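Local coordinates for protein lipolytic enzyme, G-D-S-L family (Bacteroides thetaiotaomicron, PDB 7BR2) that metabolises the drug diltiazem in the gut, as a serine esterase of the SGNH (GDSL) hydrolase family, at residues A[147-152]-A[203-208]; A[137-142]-A[199-204]. All coordinates share one frame; numbering follows the deposited sequence.

Contact 1 of 2, residues A[147-152]-A[203-208]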
ATOM      1  N   LYS A 147       1.919   5.590  25.911  1.00 64.83           N
ATOM      2  CA  LYS A 147       1.298   5.702  27.222  1.00 65.21           C
ATOM      3  C   LYS A 147       0.296   4.586  27.456  1.00 65.92           C
ATOM      4  O   LYS A 147      -0.593   4.344  26.624  1.00 69.49           O
ATOM      5  CB  LYS A 147       0.561   7.043  27.316  1.00 66.65           C
ATOM      6  CG  LYS A 147      -0.138   7.273  28.653  1.00 72.66           C
ATOM      7  CD  LYS A 147      -0.994   8.542  28.605  1.00 71.09           C
ATOM      8  CE  LYS A 147      -1.709   8.781  29.923  1.00 67.01           C
ATOM      9  NZ  LYS A 147      -2.669   7.672  30.122  1.00 68.94           N
ATOM     10  N   ASP A 148       0.438   3.913  28.601  1.00 61.26           N
ATOM     11  CA  ASP A 148      -0.506   2.897  29.056  1.00 64.27           C
ATOM     12  C   ASP A 148      -0.520   1.666  28.154  1.00 58.79           C
ATOM     13  O   ASP A 148      -1.442   0.851  28.258  1.00 59.17           O
ATOM     14  CB  ASP A 148      -1.913   3.476  29.215  1.00 64.27           C
ATOM     15  CG  ASP A 148      -1.986   4.522  30.347  1.00 70.92           C
ATOM     16  OD1 ASP A 148      -0.971   4.727  31.024  1.00 66.43           O
ATOM     17  OD2 ASP A 148      -3.078   5.132  30.561  1.00 65.32           O
ATOM     18  N   ASN A 149       0.468   1.491  27.269  1.00 56.50           N
ATOM     19  CA  ASN A 149       0.550   0.309  26.410  1.00 58.88           C
ATOM     20  C   ASN A 149       1.830  -0.440  26.756  1.00 55.07           C
ATOM     21  O   ASN A 149       2.930   0.069  26.527  1.00 53.82           O
ATOM     22  CB  ASN A 149       0.510   0.680  24.923  1.00 54.42           C
ATOM     23  CG  ASN A 149       0.370  -0.553  24.027  1.00 55.73           C
ATOM     24  OD1 ASN A 149       1.350  -1.257  23.783  1.00 51.57           O
ATOM     25  ND2 ASN A 149      -0.849  -0.818  23.534  1.00 52.90           N
ATOM     26  N   THR A 150       1.677  -1.650  27.290  1.00 53.48           N
ATOM     27  CA  THR A 150       2.786  -2.413  27.842  1.00 54.00           C
ATOM     28  C   THR A 150       3.435  -3.279  26.761  1.00 52.82           C
ATOM     29  O   THR A 150       2.740  -3.895  25.945  1.00 53.20           O
ATOM     30  CB  THR A 150       2.288  -3.297  28.985  1.00 57.37           C
ATOM     31  OG1 THR A 150       1.489  -2.504  29.876  1.00 62.12           O
ATOM     32  CG2 THR A 150       3.468  -3.792  29.788  1.00 58.15           C
ATOM     33  N   VAL A 151       4.766  -3.346  26.771  1.00 44.98           N
ATOM     34  CA  VAL A 151       5.521  -4.017  25.713  1.00 46.35           C
ATOM     35  C   VAL A 151       5.546  -5.521  25.958  1.00 52.49           C
ATOM     36  O   VAL A 151       5.890  -5.972  27.055  1.00 47.45           O
ATOM     37  CB  VAL A 151       6.954  -3.470  25.644  1.00 45.85           C
ATOM     38  CG1 VAL A 151       7.793  -4.267  24.657  1.00 47.59           C
ATOM     39  CG2 VAL A 151       6.946  -2.025  25.282  1.00 50.81           C
ATOM     40  N   PHE A 152       5.221  -6.305  24.924  1.00 41.65           N
ATOM     41  CA  PHE A 152       5.446  -7.749  24.959  1.00 45.91           C
ATOM     42  C   PHE A 152       6.908  -8.007  24.607  1.00 48.17           C
ATOM     43  O   PHE A 152       7.295  -7.964  23.440  1.00 52.16           O
ATOM     44  CB  PHE A 152       4.476  -8.474  24.028  1.00 47.78           C
ATOM     45  CG  PHE A 152       3.022  -8.183  24.325  1.00 46.70           C
ATOM     46  CD1 PHE A 152       2.492  -8.455  25.581  1.00 45.58           C
ATOM     47  CD2 PHE A 152       2.201  -7.606  23.375  1.00 42.66           C
ATOM     48  CE1 PHE A 152       1.164  -8.180  25.871  1.00 46.08           C
ATOM     49  CE2 PHE A 152       0.866  -7.325  23.668  1.00 43.08           C
ATOM     50  CZ  PHE A 152       0.355  -7.611  24.916  1.00 43.59           C
ATOM     51  N   ASN A 203      -1.284   2.839  17.378  1.00 51.01           N
ATOM     52  CA  ASN A 203      -1.486   3.084  18.805  1.00 50.65           C
ATOM     53  C   ASN A 203      -1.152   1.877  19.676  1.00 51.27           C
ATOM     54  O   ASN A 203      -0.962   2.044  20.883  1.00 50.77           O
ATOM     55  CB  ASN A 203      -2.937   3.513  19.071  1.00 50.22           C
ATOM     56  CG  ASN A 203      -3.537   4.335  17.925  1.00 59.93           C
ATOM     57  OD1 ASN A 203      -2.896   5.234  17.378  1.00 64.24           O
ATOM     58  ND2 ASN A 203      -4.787   4.037  17.579  1.00 64.17           N
ATOM     59  N   ASP A 204      -1.075   0.670  19.107  1.00 44.77           N
ATOM     60  CA  ASP A 204      -0.955  -0.542  19.906  1.00 39.65           C
ATOM     61  C   ASP A 204       0.318  -1.320  19.607  1.00 41.38           C
ATOM     62  O   ASP A 204       0.438  -2.481  20.028  1.00 40.80           O
ATOM     63  CB  ASP A 204      -2.169  -1.458  19.700  1.00 43.91           C
ATOM     64  CG  ASP A 204      -2.293  -1.968  18.266  1.00 41.96           C
ATOM     65  OD1 ASP A 204      -1.443  -1.627  17.407  1.00 43.84           O
ATOM     66  OD2 ASP A 204      -3.247  -2.725  17.993  1.00 45.05           O
ATOM     67  N   ARG A 205       1.258  -0.726  18.874  1.00 35.74           N
ATOM     68  CA  ARG A 205       2.537  -1.320  18.505  1.00 41.94           C
ATOM     69  C   ARG A 205       2.393  -2.425  17.462  1.00 46.04           C
ATOM     70  O   ARG A 205       3.415  -3.013  17.046  1.00 41.01           O
ATOM     71  CB  ARG A 205       3.283  -1.883  19.722  1.00 44.99           C
ATOM     72  CG  ARG A 205       3.261  -0.958  20.932  1.00 41.16           C
ATOM     73  CD  ARG A 205       3.933  -1.608  22.121  1.00 43.50           C
ATOM     74  NE  ARG A 205       5.218  -0.973  22.344  1.00 55.15           N
ATOM     75  CZ  ARG A 205       5.452  -0.022  23.233  1.00 49.96           C
ATOM     76  NH1 ARG A 205       6.672   0.468  23.316  1.00 53.67           N
ATOM     77  NH2 ARG A 205       4.500   0.406  24.056  1.00 55.15           N
ATOM     78  N   ILE A 206       1.168  -2.733  17.027  1.00 41.51           N
ATOM     79  CA  ILE A 206       0.874  -3.885  16.183  1.00 39.15           C
ATOM     80  C   ILE A 206       0.322  -3.459  14.829  1.00 38.62           C
ATOM     81  O   ILE A 206       0.815  -3.885  13.780  1.00 36.21           O
ATOM     82  CB  ILE A 206      -0.108  -4.847  16.884  1.00 41.03           C
ATOM     83  CG1 ILE A 206       0.493  -5.342  18.200  1.00 41.99           C
ATOM     84  CG2 ILE A 206      -0.546  -5.968  15.938  1.00 35.26           C
ATOM     85  CD1 ILE A 206      -0.518  -5.996  19.117  1.00 41.78           C
ATOM     86  N   HIS A 207      -0.713  -2.612  14.835  1.00 35.14           N
ATOM     87  CA  HIS A 207      -1.465  -2.275  13.640  1.00 35.30           C
ATOM     88  C   HIS A 207      -1.062  -0.893  13.144  1.00 33.27           C
ATOM     89  O   HIS A 207      -1.458   0.113  13.742  1.00 36.44           O
ATOM     90  CB  HIS A 207      -2.968  -2.332  13.937  1.00 33.44           C
ATOM     91  CG  HIS A 207      -3.426  -3.683  14.398  1.00 35.25           C
ATOM     92  ND1 HIS A 207      -3.611  -3.996  15.728  1.00 34.64           N
ATOM     93  CD2 HIS A 207      -3.681  -4.821  13.703  1.00 33.00           C
ATOM     94  CE1 HIS A 207      -3.990  -5.260  15.829  1.00 39.24           C
ATOM     95  NE2 HIS A 207      -4.033  -5.785  14.615  1.00 31.62           N
ATOM     96  N   PRO A 208      -0.289  -0.786  12.061  1.00 38.07           N
ATOM     97  CA  PRO A 208       0.115   0.533  11.557  1.00 31.41           C
ATOM     98  C   PRO A 208      -1.061   1.393  11.127  1.00 33.53           C
ATOM     99  O   PRO A 208      -2.065   0.901  10.607  1.00 36.50           O
ATOM    100  CB  PRO A 208       1.008   0.198  10.357  1.00 31.89           C
ATOM    101  CG  PRO A 208       1.487  -1.192  10.602  1.00 32.94           C
ATOM    102  CD  PRO A 208       0.349  -1.885  11.311  1.00 34.37           C
TER

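Contact 2 of 2, residues A[137-142]-A[199-204]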
ATOM      1  N   THR A 137       6.546  -9.675   7.510  1.00 32.33           N
ATOM      2  CA  THR A 137       5.572  -8.753   8.088  1.00 32.83           C
ATOM      3  C   THR A 137       6.239  -7.528   8.715  1.00 41.69           C
ATOM      4  O   THR A 137       7.392  -7.567   9.164  1.00 34.39           O
ATOM      5  CB  THR A 137       4.732  -9.448   9.156  1.00 33.58           C
ATOM      6  OG1 THR A 137       3.905  -8.476   9.804  1.00 26.73           O
ATOM      7  CG2 THR A 137       5.617 -10.111  10.201  1.00 34.79           C
ATOM      8  N   SER A 138       5.483  -6.429   8.740  1.00 36.52           N
ATOM      9  CA  SER A 138       5.835  -5.271   9.537  1.00 37.23           C
ATOM     10  C   SER A 138       6.021  -5.687  11.002  1.00 39.65           C
ATOM     11  O   SER A 138       5.472  -6.695  11.446  1.00 41.98           O
ATOM     12  CB  SER A 138       4.750  -4.197   9.394  1.00 35.71           C
ATOM     13  OG  SER A 138       3.460  -4.722   9.650  1.00 36.57           O
ATOM     14  N   PRO A 139       6.779  -4.918  11.781  1.00 46.01           N
ATOM     15  CA  PRO A 139       7.220  -5.405  13.091  1.00 43.91           C
ATOM     16  C   PRO A 139       6.286  -5.039  14.237  1.00 41.75           C
ATOM     17  O   PRO A 139       5.440  -4.150  14.136  1.00 39.84           O
ATOM     18  CB  PRO A 139       8.572  -4.699  13.263  1.00 48.79           C
ATOM     19  CG  PRO A 139       8.332  -3.346  12.618  1.00 43.59           C
ATOM     20  CD  PRO A 139       7.370  -3.597  11.465  1.00 37.93           C
ATOM     21  N   TYR A 140       6.459  -5.761  15.344  1.00 38.43           N
ATOM     22  CA  TYR A 140       5.931  -5.323  16.631  1.00 42.62           C
ATOM     23  C   TYR A 140       6.918  -4.331  17.242  1.00 47.13           C
ATOM     24  O   TYR A 140       8.081  -4.676  17.486  1.00 52.57           O
ATOM     25  CB  TYR A 140       5.711  -6.510  17.564  1.00 40.33           C
ATOM     26  CG  TYR A 140       5.194  -6.117  18.930  1.00 44.61           C
ATOM     27  CD1 TYR A 140       3.852  -5.823  19.133  1.00 43.19           C
ATOM     28  CD2 TYR A 140       6.055  -6.017  20.015  1.00 44.97           C
ATOM     29  CE1 TYR A 140       3.379  -5.452  20.383  1.00 40.35           C
ATOM     30  CE2 TYR A 140       5.586  -5.645  21.277  1.00 46.85           C
ATOM     31  CZ  TYR A 140       4.252  -5.363  21.452  1.00 42.03           C
ATOM     32  OH  TYR A 140       3.787  -4.997  22.702  1.00 45.95           O
ATOM     33  N   ASP A 141       6.475  -3.095  17.466  1.00 48.26           N
ATOM     34  CA  ASP A 141       7.383  -2.034  17.902  1.00 48.79           C
ATOM     35  C   ASP A 141       7.604  -2.130  19.408  1.00 45.61           C
ATOM     36  O   ASP A 141       6.788  -1.656  20.199  1.00 43.97           O
ATOM     37  CB  ASP A 141       6.826  -0.669  17.538  1.00 45.45           C
ATOM     38  CG  ASP A 141       7.832   0.436  17.760  1.00 52.32           C
ATOM     39  OD1 ASP A 141       8.921   0.160  18.321  1.00 44.22           O
ATOM     40  OD2 ASP A 141       7.513   1.587  17.407  1.00 52.86           O
ATOM     41  N   GLU A 142       8.751  -2.678  19.804  1.00 51.88           N
ATOM     42  CA  GLU A 142       9.091  -2.878  21.208  1.00 52.57           C
ATOM     43  C   GLU A 142       9.714  -1.656  21.874  1.00 54.98           C
ATOM     44  O   GLU A 142       9.709  -1.572  23.105  1.00 55.32           O
ATOM     45  CB  GLU A 142      10.082  -4.041  21.315  1.00 45.07           C
ATOM     46  CG  GLU A 142       9.551  -5.387  20.878  1.00 50.79           C
ATOM     47  CD  GLU A 142      10.635  -6.462  20.855  1.00 56.59           C
ATOM     48  OE1 GLU A 142      11.813  -6.138  21.132  1.00 65.01           O
ATOM     49  OE2 GLU A 142      10.295  -7.647  20.675  1.00 50.66           O
ATOM     50  N   THR A 199       5.932   6.139  16.285  1.00 48.04           N
ATOM     51  CA  THR A 199       5.939   4.759  15.822  1.00 48.48           C
ATOM     52  C   THR A 199       5.275   4.674  14.458  1.00 40.78           C
ATOM     53  O   THR A 199       4.340   5.419  14.157  1.00 45.57           O
ATOM     54  CB  THR A 199       5.224   3.837  16.823  1.00 45.84           C
ATOM     55  OG1 THR A 199       5.165   2.504  16.307  1.00 40.91           O
ATOM     56  CG2 THR A 199       3.828   4.339  17.104  1.00 44.68           C
ATOM     57  N   LEU A 200       5.792   3.774  13.629  1.00 36.90           N
ATOM     58  CA  LEU A 200       5.112   3.392  12.400  1.00 40.43           C
ATOM     59  C   LEU A 200       3.984   2.401  12.647  1.00 43.78           C
ATOM     60  O   LEU A 200       3.213   2.122  11.720  1.00 36.40           O
ATOM     61  CB  LEU A 200       6.091   2.770  11.404  1.00 38.43           C
ATOM     62  CG  LEU A 200       7.093   3.670  10.701  1.00 40.15           C
ATOM     63  CD1 LEU A 200       7.909   2.830   9.726  1.00 39.69           C
ATOM     64  CD2 LEU A 200       6.423   4.855  10.010  1.00 38.96           C
ATOM     65  N   CYS A 201       3.916   1.814  13.843  1.00 43.68           N
ATOM     66  CA  CYS A 201       3.035   0.694  14.126  1.00 38.14           C
ATOM     67  C   CYS A 201       1.819   1.064  14.982  1.00 38.78           C
ATOM     68  O   CYS A 201       1.352   0.264  15.790  1.00 45.57           O
ATOM     69  CB  CYS A 201       3.831  -0.441  14.760  1.00 39.37           C
ATOM     70  SG  CYS A 201       5.336  -0.862  13.794  1.00 44.94           S
ATOM     71  N   GLY A 202       1.278   2.266  14.798  1.00 38.51           N
ATOM     72  CA  GLY A 202      -0.037   2.569  15.338  1.00 39.75           C
ATOM     73  C   GLY A 202      -0.060   2.724  16.851  1.00 47.79           C
ATOM     74  O   GLY A 202       0.968   2.707  17.531  1.00 53.37           O
ATOM     75  N   ASN A 203      -1.284   2.839  17.378  1.00 51.01           N
ATOM     76  CA  ASN A 203      -1.486   3.084  18.805  1.00 50.65           C
ATOM     77  C   ASN A 203      -1.152   1.877  19.676  1.00 51.27           C
ATOM     78  O   ASN A 203      -0.962   2.044  20.883  1.00 50.77           O
ATOM     79  CB  ASN A 203      -2.937   3.513  19.071  1.00 50.22           C
ATOM     80  CG  ASN A 203      -3.537   4.335  17.925  1.00 59.93           C
ATOM     81  OD1 ASN A 203      -2.896   5.234  17.378  1.00 64.24           O
ATOM     82  ND2 ASN A 203      -4.787   4.037  17.579  1.00 64.17           N
ATOM     83  N   ASP A 204      -1.075   0.670  19.107  1.00 44.77           N
ATOM     84  CA  ASP A 204      -0.955  -0.542  19.906  1.00 39.65           C
ATOM     85  C   ASP A 204       0.318  -1.320  19.607  1.00 41.38           C
ATOM     86  O   ASP A 204       0.438  -2.481  20.028  1.00 40.80           O
ATOM     87  CB  ASP A 204      -2.169  -1.458  19.700  1.00 43.91           C
ATOM     88  CG  ASP A 204      -2.293  -1.968  18.266  1.00 41.96           C
ATOM     89  OD1 ASP A 204      -1.443  -1.627  17.407  1.00 43.84           O
ATOM     90  OD2 ASP A 204      -3.247  -2.725  17.993  1.00 45.05           O
TER

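Contact 1 of 2, residues A[147-152]-A[203-208]
Two irregular loop segments, 147-152 and 203-208, come closest at Asn149 and Asp204, whose CA atoms lie 6.7 Å apart, with no hydrogen bond bridging them. Arg205 carries the contact. Its chain bends about the CG-CD bond (chi3 107°), so that the guanidinium turns one face to Val151 and an edge to Asn149. Val151 CG2 sits over the centre of that face, 3.2 Å from Arg205 CZ, the two side chains crossing at about a right angle. Asn149, with CG anti to its backbone N (chi1 -171°), slides past Arg205 in the opposite direction, amide and guanidinium planes 28° apart. Its OD1 lies at the guanidinium edge and touches Arg205 CD at 3.1 Å, while ND2 rests against Asp204 CA. Asn149 O is 2.9 Å from Arg205 NH2, but the angle is too poor for a hydrogen bond; Arg205 NE instead donates to Asp141 O. Next to Arg205 in the chain, Asp204 OD1 takes the backbone N of Ile206 from above its carboxylate plane, an Asx turn, and that of His207 on its syn lone pair. Asp204 OD2 receives His207 ND1 at 2.6 Å, in the imidazole plane, and His207 NE2 bonds Ser28 OG. The Ser28-His207-Asp204 bonds are consistent with the triad of a serine esterase, in which the triply gripped carboxylate would orient the imidazole and probably raise its basicity.

Contact 2 of 2, residues A[137-142]-A[199-204]
The loop leaving the C-terminal end of strand 131-136, in the parallel sheet of the SGNH hydrolase fold, packs here against the turn that leads into Asp204, the probable acid of the catalytic triad. The one hydrogen bond across the contact runs from Thr199 OG1 to Asp141 OD2 (2.8 Å) and uses the anti lone pair, the side away from OD1. Asp141 CG stands anti to its backbone N (chi1 -170°), and Thr199 OG1 is likewise anti to its own N (chi1 176°), which brings the two oxygens together, the side chains crossing obliquely. The same hydroxyl accepts from Cys201 N at 2.8 Å, closing an ST turn; as its proton goes to Asp141, one OG1 ties the turn and the opposing loop together. An alanine in place of Thr199 would lose both bonds and would probably loosen the turn and its hold on Asp141. The carboxylate has further partners: OD1 accepts from Thr143 N and Ala144 N, and OD2 weakly from Gln192. Beside this polar link, the Cys201 side chain reaches toward the loop, SG packing on Asp141 CB and on Pro139 CG, 4.1 Å from the latter. Tyr140 starts out away from the turn, but its ring swings back to bring CE1 4.2 Å from Asp204 O. Pro139 and Asp141 also lean on helix 181-194, Tyr140 touches Lys155 at the start of helix 155-173, and Leu200 packs on Val215 of helix 210-223, which places this buried contact among three helices beyond the end of strand 131-136.

How the contacts relate
Contacts 1 and 2 join the same two loops of the GDSL family region, their centres 7 Å apart. Along the chain, 137-142 comes first and 147-152 follows within the loop between strand 131-136 and helix 155-173; 199-204 and 203-208 overlap at Asn203 and Asp204 between helices 181-194 and 210-223. Contact 2 is the buried inner level and contact 1 the surface level. Besides the Arg205-Asp141 link, the two are stitched together by Phe152 N to Tyr140 OH (3.0 Å), a probable hydrogen bond. The segment carrying the probable triad residues Asp204 and His207 thus meets two successive parts of one loop.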